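Side-chain contacts in post-proline cleaving enzyme (PDB 4HVT), which probably cleaves oligopeptides on the carboxyl side of proline as a serine-type endopeptidase of the prolyl oligopeptidase family: residues K61-E64 against T65-D69; D90-P93 against Q94-R98; I554-P557 against E558-G561; L620-I623 against K624-A627. All blocks are in the same frame, centred on the assembly; numbering follows the deposited sequence.

Contact 1 (K61-E64 against T65-D69); sequences KEIE and TIFYD
E64 and Y68 both carry CG anti to the carbonyl carbon (chi1 -68° and -52°), which lays the two side chains alongside each other on one flank of the helix, both pointing the same way. The extended glutamate runs beside the ring, with E64 CG 3.9 Å from Y68 CE2, and the carboxylate plane is turned 46° from the ring plane. A water joins the two ends: it donates to E64 OE2 at 2.5 Å and is hydrogen-bonded to Y68 OH at 2.6 Å, lying at the edge of the ring and in its plane. One turn back, T65 OG1 stands beside its own backbone N, which turns it back to K61 O, to which it donates at 2.8 Å. T65 N donates to the same K61 O from the opposite face of the carbonyl plane, so two bonds grip this oxygen. On another flank, the gamma-methyl CG2 of I63 meets the F67 ring at CD1, 3.6 Å away, alongside the nearly straight backbone bond from F67 N to I63 O. I63 and F67 face helices 498-505 and 688-706, and D69 forms salt bridges with R498 and R71. The i to i+4 pairs and the threonine bonded to the carbonyl four residues earlier are typical of an alpha-helix, here near the C-terminal end of helix 56-67, packed against helices of the alpha/beta-hydrolase domain.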
loop_
_atom_site.group_PDB
_atom_site.type_symbol
_atom_site.label_atom_id
_atom_site.label_comp_id
_atom_site.label_asym_id
_atom_site.label_seq_id
_atom_site.Cartn_x
_atom_site.Cartn_y
_atom_site.Cartn_z
ATOM N N LYS A 61 8.243 14.015 22.130
ATOM C CA LYS A 61 9.660 14.238 21.867
ATOM C C LYS A 61 10.280 13.169 20.959
ATOM O O LYS A 61 10.998 13.494 19.986
ATOM C CB LYS A 61 10.453 14.344 23.196
ATOM C CG LYS A 61 11.945 14.552 23.026
ATOM C CD LYS A 61 12.687 14.299 24.339
ATOM C CE LYS A 61 13.960 15.114 24.467
ATOM N NZ LYS A 61 14.415 15.241 25.881
ATOM N N GLU A 62 9.990 11.911 21.274
ATOM C CA GLU A 62 10.602 10.798 20.578
ATOM C C GLU A 62 10.150 10.759 19.133
ATOM O O GLU A 62 10.959 10.540 18.256
ATOM C CB GLU A 62 10.281 9.481 21.260
ATOM C CG GLU A 62 10.797 9.416 22.669
ATOM C CD GLU A 62 11.755 8.289 22.878
ATOM O OE1 GLU A 62 12.745 8.218 22.090
ATOM O OE2 GLU A 62 11.526 7.505 23.825
ATOM N N ILE A 63 8.861 11.012 18.894
ATOM C CA ILE A 63 8.336 10.953 17.523
ATOM C C ILE A 63 8.823 12.100 16.667
ATOM O O ILE A 63 9.217 11.920 15.519
ATOM C CB ILE A 63 6.798 11.015 17.539
ATOM C CG1 ILE A 63 6.224 9.891 18.404
ATOM C CG2 ILE A 63 6.276 11.091 16.126
ATOM C CD1 ILE A 63 5.911 8.610 17.718
ATOM N N GLU A 64 8.812 13.302 17.242
ATOM C CA GLU A 64 9.305 14.470 16.532
ATOM C C GLU A 64 10.804 14.322 16.180
ATOM O O GLU A 64 11.221 14.666 15.074
ATOM C CB GLU A 64 9.007 15.738 17.310
ATOM C CG GLU A 64 7.513 16.020 17.348
ATOM C CD GLU A 64 7.145 17.380 17.875
ATOM O OE1 GLU A 64 7.945 17.978 18.622
ATOM O OE2 GLU A 64 6.034 17.834 17.548
ATOM N N THR A 65 11.581 13.754 17.085
ATOM C CA THR A 65 13.012 13.537 16.804
ATOM C C THR A 65 13.179 12.664 15.570
ATOM O O THR A 65 14.124 12.847 14.809
ATOM C CB THR A 65 13.742 12.877 17.986
ATOM O OG1 THR A 65 13.640 13.761 19.093
ATOM C CG2 THR A 65 15.226 12.633 17.691
ATOM N N ILE A 66 12.296 11.691 15.406
ATOM C CA ILE A 66 12.424 10.753 14.291
ATOM C C ILE A 66 11.881 11.374 13.001
ATOM O O ILE A 66 12.517 11.314 11.940
ATOM C CB ILE A 66 11.706 9.426 14.563
ATOM C CG1 ILE A 66 12.454 8.636 15.649
ATOM C CG2 ILE A 66 11.613 8.603 13.294
ATOM C CD1 ILE A 66 11.603 7.605 16.370
ATOM N N PHE A 67 10.693 11.950 13.078
ATOM C CA PHE A 67 10.030 12.429 11.885
ATOM C C PHE A 67 10.750 13.616 11.269
ATOM O O PHE A 67 10.768 13.764 10.031
ATOM C CB PHE A 67 8.565 12.820 12.159
ATOM C CG PHE A 67 7.579 11.713 12.003
ATOM C CD1 PHE A 67 7.576 10.623 12.850
ATOM C CD2 PHE A 67 6.573 11.812 11.071
ATOM C CE1 PHE A 67 6.615 9.625 12.733
ATOM C CE2 PHE A 67 5.627 10.806 10.943
ATOM C CZ PHE A 67 5.651 9.718 11.784
ATOM N N TYR A 68 11.371 14.451 12.114
ATOM C CA TYR A 68 12.031 15.673 11.627
ATOM C C TYR A 68 13.541 15.522 11.629
ATOM O O TYR A 68 14.268 16.509 11.595
ATOM C CB TYR A 68 11.609 16.895 12.461
ATOM C CG TYR A 68 10.096 17.038 12.581
ATOM C CD1 TYR A 68 9.250 16.712 11.513
ATOM C CD2 TYR A 68 9.510 17.506 13.766
ATOM C CE1 TYR A 68 7.876 16.826 11.629
ATOM C CE2 TYR A 68 8.124 17.643 13.884
ATOM C CZ TYR A 68 7.306 17.274 12.821
ATOM O OH TYR A 68 5.919 17.421 12.906
ATOM N N ASP A 69 14.016 14.288 11.708
ATOM C CA ASP A 69 15.459 14.030 11.748
ATOM C C ASP A 69 16.108 14.340 10.391
ATOM O O ASP A 69 15.751 13.777 9.363
ATOM C CB ASP A 69 15.675 12.571 12.173
ATOM C CG ASP A 69 17.115 12.216 12.445
ATOM O OD1 ASP A 69 17.963 13.111 12.443
ATOM O OD2 ASP A 69 17.358 11.004 12.675
HETATM O O HOH W 1 4.920 17.803 15.259
#

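Contact 2 (D90-P93 against Q94-R98); sequences DKNP and QGLWR
N92 and L96 meet across a tight bend, their side chains crossing at about a right angle. The end of the leucine lies against the flat end group of N92: L96 CG is 3.8 Å from N92 CG, and L96 CD2 is 3.7 Å from the same carbon. N92 CG and L96 CG both stand beside their own backbone N (chi1 -79° and -62°), and this brings the two groups together. The CB of Q94 leaves the backbone away from 90-93; the side chain then kinks at chi2 (64°), and NE2 is hydrogen-bonded to S686 O. The ring of P93 lies beside Q94 N and packs on D119. Inside the bend, the CA-H of G95 approaches N92 O, the carbon and oxygen being 3.5 Å apart. No conventional hydrogen bond spans the two segments; D119 instead accepts from Q94 N and G95 N through its two carboxylate oxygens. The bend forms the connection from strand 82-87 to strand 96-101 in a four-stranded antiparallel sheet, where N92 and L96 also touch D117 of strand 113-117, while P93 and Q94 pack on helix 118-125.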
loop_
_atom_site.group_PDB
_atom_site.type_symbol
_atom_site.label_atom_id
_atom_site.label_comp_id
_atom_site.label_asym_id
_atom_site.label_seq_id
_atom_site.Cartn_x
_atom_site.Cartn_y
_atom_site.Cartn_z
ATOM N N ASP A 90 10.303 19.051 9.094
ATOM C CA ASP A 90 9.426 20.062 9.737
ATOM C C ASP A 90 9.376 21.394 8.974
ATOM O O ASP A 90 8.387 22.140 9.069
ATOM C CB ASP A 90 9.840 20.314 11.174
ATOM C CG ASP A 90 11.280 20.681 11.298
ATOM O OD1 ASP A 90 12.146 20.132 10.588
ATOM O OD2 ASP A 90 11.579 21.559 12.132
ATOM N N LYS A 91 10.415 21.702 8.205
ATOM C CA LYS A 91 10.407 22.911 7.366
ATOM C C LYS A 91 9.557 22.694 6.120
ATOM O O LYS A 91 8.935 23.622 5.632
ATOM C CB LYS A 91 11.819 23.292 6.894
ATOM N N ASN A 92 9.555 21.461 5.601
ATOM C CA ASN A 92 8.865 21.111 4.336
ATOM C C ASN A 92 8.016 19.882 4.581
ATOM O O ASN A 92 8.343 18.758 4.151
ATOM C CB ASN A 92 9.855 20.852 3.179
ATOM C CG ASN A 92 10.373 22.132 2.582
ATOM O OD1 ASN A 92 9.660 22.825 1.841
ATOM N ND2 ASN A 92 11.594 22.473 2.918
ATOM N N PRO A 93 6.921 20.080 5.317
ATOM C CA PRO A 93 6.090 18.917 5.577
ATOM C C PRO A 93 5.338 18.347 4.389
ATOM O O PRO A 93 5.056 17.154 4.387
ATOM C CB PRO A 93 5.113 19.418 6.650
ATOM C CG PRO A 93 5.015 20.890 6.413
ATOM C CD PRO A 93 6.431 21.280 6.032
ATOM N N GLN A 94 5.012 19.172 3.396
ATOM C CA GLN A 94 4.400 18.676 2.166
ATOM C C GLN A 94 5.460 18.030 1.288
ATOM O O GLN A 94 5.215 17.022 0.665
ATOM C CB GLN A 94 3.672 19.813 1.458
ATOM C CG GLN A 94 2.586 19.287 0.555
ATOM C CD GLN A 94 1.496 18.578 1.349
ATOM O OE1 GLN A 94 0.857 19.178 2.197
ATOM N NE2 GLN A 94 1.400 17.266 1.159
ATOM N N GLY A 95 6.669 18.616 1.298
ATOM C CA GLY A 95 7.853 17.950 0.746
ATOM C C GLY A 95 8.516 18.564 -0.479
ATOM O O GLY A 95 7.945 19.426 -1.166
ATOM N N LEU A 96 9.719 18.058 -0.756
ATOM C CA LEU A 96 10.577 18.488 -1.826
ATOM C C LEU A 96 10.866 17.311 -2.732
ATOM O O LEU A 96 11.374 16.288 -2.283
ATOM C CB LEU A 96 11.934 18.934 -1.259
ATOM C CG LEU A 96 11.915 20.116 -0.294
ATOM C CD1 LEU A 96 13.319 20.363 0.248
ATOM C CD2 LEU A 96 11.318 21.364 -0.918
ATOM N N TRP A 97 10.580 17.464 -4.019
ATOM C CA TRP A 97 11.110 16.558 -5.020
ATOM C C TRP A 97 12.450 17.110 -5.517
ATOM O O TRP A 97 12.560 18.275 -5.898
ATOM C CB TRP A 97 10.106 16.372 -6.146
ATOM C CG TRP A 97 10.513 15.406 -7.243
ATOM C CD1 TRP A 97 10.851 14.097 -7.108
ATOM C CD2 TRP A 97 10.501 15.678 -8.656
ATOM N NE1 TRP A 97 11.138 13.545 -8.350
ATOM C CE2 TRP A 97 10.881 14.483 -9.317
ATOM C CE3 TRP A 97 10.202 16.825 -9.429
ATOM C CZ2 TRP A 97 11.014 14.407 -10.710
ATOM C CZ3 TRP A 97 10.321 16.751 -10.796
ATOM C CH2 TRP A 97 10.698 15.536 -11.436
ATOM N N ARG A 98 13.483 16.274 -5.394
ATOM C CA ARG A 98 14.868 16.741 -5.531
ATOM C C ARG A 98 15.797 15.663 -6.107
ATOM O O ARG A 98 15.412 14.483 -6.257
ATOM C CB ARG A 98 15.372 17.289 -4.195
ATOM C CG ARG A 98 15.422 16.270 -3.118
ATOM C CD ARG A 98 15.832 16.871 -1.755
ATOM N NE ARG A 98 16.154 15.754 -0.931
ATOM C CZ ARG A 98 16.760 15.819 0.253
ATOM N NH1 ARG A 98 17.083 16.995 0.778
ATOM N NH2 ARG A 98 17.006 14.699 0.917
#

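Contact 3 (I554-P557 against E558-G561); sequences ITSP and EYLG
S556 and Y559 meet across a short 3-10 turn that delivers the chain to strand 560-565, a parallel strand in the central sheet of the alpha/beta-hydrolase domain. Two backbone hydrogen bonds of the i to i+3 kind close the turn. Y559 N donates to S556 O at 2.8 Å, and L560 N to P557 O at 3.2 Å with an N-H...O angle of 163°. Both donors sit above the plane of the carbonyl they reach, the second as much as 70° out of it, consistent with the tight winding of a 3-10 turn. Among the polar side-chain ends, both hydroxyls are hydrogen-bonded to backbone oxygens of a nearby loop, T555 OG1 to N478 O and S556 OG to G476 O, which ties the start of the turn to the stretch before strand 480-483. The apolar contacts are few. T555 CG2 lies 4.1 Å from L560 CB, the two side chains crossing at about a right angle, and both residues also pack on T480. Contacts between oxygen and carbon complete the arrangement: L560 CB rests on S556 O at 3.5 Å, and T555 OG1, anti to its own N (chi1 -166°), lies 3.3 Å from Y559 CB. S556 OG, held between its backbone N and carbonyl carbon, meets the tyrosine ring at the edge and in its plane, 3.4 Å from Y559 CD2.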
loop_
_atom_site.group_PDB
_atom_site.type_symbol
_atom_site.label_atom_id
_atom_site.label_comp_id
_atom_site.label_asym_id
_atom_site.label_seq_id
_atom_site.Cartn_x
_atom_site.Cartn_y
_atom_site.Cartn_z
ATOM N N ILE A 554 5.055 -14.003 27.387
ATOM C CA ILE A 554 5.524 -12.780 26.818
ATOM C C ILE A 554 4.664 -11.655 27.361
ATOM O O ILE A 554 5.178 -10.607 27.730
ATOM C CB ILE A 554 5.507 -12.849 25.277
ATOM C CG1 ILE A 554 6.534 -13.899 24.835
ATOM C CG2 ILE A 554 5.795 -11.472 24.675
ATOM C CD1 ILE A 554 6.359 -14.371 23.432
ATOM N N THR A 555 3.346 -11.860 27.370
ATOM C CA THR A 555 2.432 -10.812 27.800
ATOM C C THR A 555 1.206 -11.464 28.429
ATOM O O THR A 555 1.187 -12.695 28.634
ATOM C CB THR A 555 2.075 -9.885 26.609
ATOM O OG1 THR A 555 1.454 -8.672 27.061
ATOM C CG2 THR A 555 1.204 -10.589 25.625
ATOM N N SER A 556 0.241 -10.625 28.786
ATOM C CA SER A 556 -1.032 -11.038 29.325
ATOM C C SER A 556 -2.087 -10.025 28.813
ATOM O O SER A 556 -1.727 -8.938 28.302
ATOM C CB SER A 556 -0.965 -11.104 30.855
ATOM O OG SER A 556 -0.692 -9.841 31.430
ATOM N N PRO A 557 -3.371 -10.371 28.900
ATOM C CA PRO A 557 -4.392 -9.508 28.305
ATOM C C PRO A 557 -4.291 -8.044 28.687
ATOM O O PRO A 557 -4.429 -7.165 27.836
ATOM C CB PRO A 557 -5.694 -10.100 28.847
ATOM C CG PRO A 557 -5.391 -11.546 28.906
ATOM C CD PRO A 557 -3.969 -11.619 29.403
ATOM N N GLU A 558 -3.958 -7.794 29.936
ATOM C CA GLU A 558 -3.834 -6.431 30.435
ATOM C C GLU A 558 -2.738 -5.611 29.780
ATOM O O GLU A 558 -2.826 -4.373 29.778
ATOM C CB GLU A 558 -3.648 -6.488 31.966
ATOM C CG GLU A 558 -2.691 -5.521 32.622
ATOM C CD GLU A 558 -2.625 -5.761 34.123
ATOM O OE1 GLU A 558 -3.363 -6.648 34.588
ATOM O OE2 GLU A 558 -1.854 -5.100 34.835
ATOM N N TYR A 559 -1.740 -6.304 29.212
ATOM C CA TYR A 559 -0.587 -5.679 28.643
ATOM C C TYR A 559 -0.574 -5.815 27.105
ATOM O O TYR A 559 0.388 -5.359 26.487
ATOM C CB TYR A 559 0.692 -6.287 29.242
ATOM C CG TYR A 559 0.922 -5.884 30.679
ATOM C CD1 TYR A 559 1.585 -4.709 30.953
ATOM C CD2 TYR A 559 0.467 -6.646 31.735
ATOM C CE1 TYR A 559 1.821 -4.302 32.214
ATOM C CE2 TYR A 559 0.681 -6.234 33.041
ATOM C CZ TYR A 559 1.364 -5.042 33.246
ATOM O OH TYR A 559 1.656 -4.554 34.479
ATOM N N LEU A 560 -1.611 -6.456 26.540
ATOM C CA LEU A 560 -1.639 -6.789 25.105
ATOM C C LEU A 560 -2.499 -5.816 24.318
ATOM O O LEU A 560 -3.743 -5.751 24.478
ATOM C CB LEU A 560 -2.094 -8.240 24.874
ATOM C CG LEU A 560 -2.198 -8.631 23.403
ATOM C CD1 LEU A 560 -0.871 -8.393 22.646
ATOM C CD2 LEU A 560 -2.718 -10.066 23.246
ATOM N N GLY A 561 -1.851 -5.084 23.405
ATOM C CA GLY A 561 -2.595 -4.218 22.499
ATOM C C GLY A 561 -2.499 -4.701 21.066
ATOM O O GLY A 561 -1.572 -5.405 20.688
#

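Contact 4 (L620-I623 against K624-A627); sequences LLHI and KKYA
L620 O accepts from K624 N at 2.9 Å in a regular helical bond, after which the helix tightens: K625 N bonds to H622 O, and I623 O takes both Y626 N and A627 N. That oxygen also lies over the centre of one face of the Y626 ring, 3.7 Å above its plane. The ring is placed there by chi1 of 71°, which sets CG between the backbone N and carbonyl carbon and folds the tyrosine back along the helix, so that Y626 OH comes within 3.9 Å of I623 CG1. Further along, I623 CG2 meets A627 CB at 4.2 Å. On the exposed side, H622 and K625 run side by side and share a water, bound to H622 ND1 at 2.8 Å and accepting from K625 NZ at 3.0 Å. The K624 chain, bent at chi3, crosses L620 at a slant, with K624 CD 3.7 Å from L620 CG. Around this end of helix 617-626, Y626 packs on V574 and Q578 of helix 567-578 and meets F539 of helix 536-551 edge-to-face, while N631 ND2 donates to the oxygens of K624 and A627 beyond the last turn.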
loop_
_atom_site.group_PDB
_atom_site.type_symbol
_atom_site.label_atom_id
_atom_site.label_comp_id
_atom_site.label_asym_id
_atom_site.label_seq_id
_atom_site.Cartn_x
_atom_site.Cartn_y
_atom_site.Cartn_z
ATOM N N LEU A 620 -24.698 -12.864 3.795
ATOM C CA LEU A 620 -25.082 -12.029 4.925
ATOM C C LEU A 620 -25.104 -12.820 6.248
ATOM O O LEU A 620 -24.770 -12.278 7.271
ATOM C CB LEU A 620 -26.442 -11.396 4.668
ATOM C CG LEU A 620 -27.030 -10.518 5.748
ATOM C CD1 LEU A 620 -26.215 -9.274 5.976
ATOM C CD2 LEU A 620 -28.492 -10.174 5.424
ATOM N N LEU A 621 -25.582 -14.075 6.208
ATOM C CA LEU A 621 -25.614 -14.886 7.394
ATOM C C LEU A 621 -24.239 -15.079 7.999
ATOM O O LEU A 621 -24.095 -15.003 9.228
ATOM C CB LEU A 621 -26.259 -16.258 7.119
ATOM C CG LEU A 621 -27.745 -16.306 7.052
ATOM C CD1 LEU A 621 -28.208 -17.663 6.545
ATOM C CD2 LEU A 621 -28.348 -16.024 8.427
ATOM N N HIS A 622 -23.226 -15.294 7.154
ATOM C CA HIS A 622 -21.840 -15.453 7.616
ATOM C C HIS A 622 -21.296 -14.130 8.069
ATOM O O HIS A 622 -20.617 -14.042 9.080
ATOM C CB HIS A 622 -20.970 -16.080 6.515
ATOM C CG HIS A 622 -21.265 -17.519 6.273
ATOM N ND1 HIS A 622 -20.679 -18.535 7.009
ATOM C CD2 HIS A 622 -22.156 -18.114 5.445
ATOM C CE1 HIS A 622 -21.191 -19.694 6.628
ATOM N NE2 HIS A 622 -22.063 -19.465 5.659
ATOM N N ILE A 623 -21.573 -13.065 7.332
ATOM C CA ILE A 623 -21.017 -11.772 7.681
ATOM C C ILE A 623 -21.547 -11.335 9.055
ATOM O O ILE A 623 -20.841 -10.841 9.895
ATOM C CB ILE A 623 -21.357 -10.722 6.591
ATOM C CG1 ILE A 623 -20.500 -10.899 5.351
ATOM C CG2 ILE A 623 -21.243 -9.310 7.149
ATOM C CD1 ILE A 623 -21.003 -10.038 4.217
ATOM N N LYS A 624 -22.850 -11.506 9.296
ATOM C CA LYS A 624 -23.423 -11.131 10.578
ATOM C C LYS A 624 -22.842 -11.886 11.756
ATOM O O LYS A 624 -22.946 -11.386 12.829
ATOM C CB LYS A 624 -24.965 -11.332 10.571
ATOM C CG LYS A 624 -25.670 -10.276 9.727
ATOM C CD LYS A 624 -27.135 -10.603 9.418
ATOM C CE LYS A 624 -27.997 -10.591 10.633
ATOM N NZ LYS A 624 -29.424 -10.833 10.262
ATOM N N LYS A 625 -22.274 -13.074 11.586
ATOM C CA LYS A 625 -21.669 -13.767 12.708
ATOM C C LYS A 625 -20.457 -13.011 13.293
ATOM O O LYS A 625 -20.138 -13.164 14.501
ATOM C CB LYS A 625 -21.248 -15.186 12.363
ATOM C CG LYS A 625 -22.385 -16.133 12.063
ATOM C CD LYS A 625 -21.823 -17.464 11.601
ATOM C CE LYS A 625 -22.858 -18.282 10.830
ATOM N NZ LYS A 625 -22.167 -19.486 10.263
ATOM N N TYR A 626 -19.780 -12.225 12.457
ATOM C CA TYR A 626 -18.596 -11.519 12.904
ATOM C C TYR A 626 -18.699 -10.030 12.883
ATOM O O TYR A 626 -17.895 -9.366 13.594
ATOM C CB TYR A 626 -17.327 -11.955 12.170
ATOM C CG TYR A 626 -17.226 -11.531 10.716
ATOM C CD1 TYR A 626 -16.915 -10.231 10.386
ATOM C CD2 TYR A 626 -17.399 -12.454 9.684
ATOM C CE1 TYR A 626 -16.793 -9.831 9.061
ATOM C CE2 TYR A 626 -17.288 -12.054 8.351
ATOM C CZ TYR A 626 -16.941 -10.760 8.047
ATOM O OH TYR A 626 -16.836 -10.421 6.697
ATOM N N ALA A 627 -19.629 -9.476 12.100
ATOM C CA ALA A 627 -19.665 -8.037 11.886
ATOM C C ALA A 627 -19.715 -7.337 13.257
ATOM O O ALA A 627 -20.601 -7.629 14.024
ATOM C CB ALA A 627 -20.859 -7.657 11.020
HETATM O O HOH W 2 -19.380 -18.664 9.516
#

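In the fold
Along the chain the four contacts follow in series; none nests in or crosses another, and each closes only a local turn. Contact 1 ends helix 56-67, and contact 2 turns the chain between two strands of the first propeller-region sheet. Their centres are about 15 Å apart. Contact 1 reaches the propeller-region loop of contact 2 through Y68 and D90, while its helix lies against the hydrolase part. Contacts 3 and 4 belong to that alpha/beta-hydrolase part: contact 3 links helix 536-551 to strand 560-565, and contact 4 ends helix 617-626, with centres about 28 Å apart. Helix 536-551 is common ground, touched by contact 3 through T555 and P557 and by contact 4 through Y626.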